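Side-chain contact in osmotically inducible lipoprotein OsmE (Pseudomonas aeruginosa PAO1, PDB 4DM5), which is of unknown function but is probably a membrane-anchored lipoprotein, induced by osmotic stress, with a domain related to the outer-membrane assembly factor BamE: residues 70-73 / 74-78. Sequence-based numbering, arbitrary orientation.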
# COMPACT_ATOMS: atom_id res chain seq x y z
N SER A 70 -1.58 -1.97 3.56
CA SER A 70 -1.37 -2.38 4.96
C SER A 70 -2.15 -3.63 5.25
O SER A 70 -3.18 -3.95 4.63
CB SER A 70 -1.78 -1.25 5.91
OG SER A 70 -3.19 -0.96 5.84
N PHE A 71 -1.60 -4.35 6.28
CA PHE A 71 -2.16 -5.58 6.68
C PHE A 71 -2.45 -5.55 8.17
O PHE A 71 -1.67 -4.91 8.93
CB PHE A 71 -1.18 -6.76 6.47
CG PHE A 71 -0.77 -6.91 5.05
CD1 PHE A 71 -1.48 -7.74 4.16
CD2 PHE A 71 0.32 -6.13 4.53
CE1 PHE A 71 -1.10 -7.82 2.84
CE2 PHE A 71 0.65 -6.19 3.18
CZ PHE A 71 -0.01 -7.05 2.34
N ASP A 72 -3.59 -6.14 8.59
CA ASP A 72 -3.89 -6.20 10.01
C ASP A 72 -3.02 -7.23 10.76
O ASP A 72 -2.14 -7.88 10.20
CB ASP A 72 -5.42 -6.41 10.21
CG ASP A 72 -5.88 -7.81 9.75
OD1 ASP A 72 -5.07 -8.75 9.58
OD2 ASP A 72 -7.10 -8.00 9.39
N GLY A 73 -3.29 -7.42 12.05
CA GLY A 73 -2.45 -8.37 12.84
C GLY A 73 -2.59 -9.81 12.41
O GLY A 73 -1.70 -10.61 12.73
N SER A 74 -3.63 -10.12 11.67
CA SER A 74 -3.84 -11.48 11.17
C SER A 74 -3.11 -11.70 9.86
O SER A 74 -3.19 -12.78 9.30
CB SER A 74 -5.31 -11.89 10.99
OG SER A 74 -5.82 -11.25 9.85
N GLY A 75 -2.52 -10.63 9.27
CA GLY A 75 -1.87 -10.80 8.02
C GLY A 75 -2.73 -10.45 6.79
O GLY A 75 -2.36 -10.86 5.68
N LYS A 76 -3.90 -9.85 7.02
CA LYS A 76 -4.83 -9.68 5.86
C LYS A 76 -4.95 -8.21 5.50
O LYS A 76 -4.91 -7.34 6.41
CB LYS A 76 -6.20 -10.20 6.25
CG LYS A 76 -6.22 -11.71 6.54
CD LYS A 76 -7.64 -12.16 6.84
CE LYS A 76 -7.68 -13.69 7.01
NZ LYS A 76 -7.20 -13.89 8.39
N VAL A 77 -5.09 -7.89 4.24
CA VAL A 77 -5.13 -6.45 3.87
C VAL A 77 -6.26 -5.76 4.61
O VAL A 77 -7.40 -6.21 4.64
CB VAL A 77 -5.42 -6.35 2.35
CG1 VAL A 77 -5.70 -4.86 1.98
CG2 VAL A 77 -4.24 -6.84 1.56
N ASP A 78 -5.96 -4.60 5.16
CA ASP A 78 -6.96 -3.73 5.83
C ASP A 78 -6.90 -2.32 5.25
O ASP A 78 -7.74 -1.49 5.66
CB ASP A 78 -6.92 -3.75 7.35
CG ASP A 78 -5.67 -3.19 7.88
OD1 ASP A 78 -4.74 -2.82 7.11
OD2 ASP A 78 -5.57 -3.08 9.18
O HOH W 1 -8.81 -7.09 6.92
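Asp-72 OD1 accepts three hydrogen bonds, two from Ser-74 and one from Lys-76. Ser-74 OG donates to Asp-72 OD1 at 2.6 Å, on the syn side and somewhat out of the carboxylate plane. The backbone N of Ser-74 and that of Lys-76 both come from above the carboxylate plane; the Lys-76 N to OD1 bond is the straighter, at 166°. The Asp-72 side chain stands between its own N and carbonyl carbon (chi1 68°), which turns OD1 back over the loop. The Ser-74 N bond to Asp-72 OD1 makes an Asx turn, superimposed on the type I beta turn from Asp-72 to Gly-75, which is closed by Gly-75 N on Asp-72 O at 2.9 Å. Asp-72 OD2 accepts a hydrogen bond from a water that also donates to Val-77 O. Gly-75, with a positive phi of 96°, forms the G1 bulge of this hairpin, and Asp-72 N donates to Lys-76 O at 2.8 Å.

Farther along the hairpin, Asp-78 N is bonded to Ser-70 O. Ser-70 OG donates to Asp-78 OD1 at 2.7 Å, nearly along its C-O axis. Asp-78 OD2 is held by a salt bridge to Arg-46, which also bonds Phe-71 O. Phe-71 and Val-77 form a non-hydrogen-bonded antiparallel pair, and CE1 of Phe-71 meets CG2 of Val-77 at 3.5 Å. The turn joins strands 63-71 and 77-81 of the antiparallel sheet. Strand 52-60 flanks Phe-71, and both Phe-71 and Val-77 pack on Val-33 of helix 30-37.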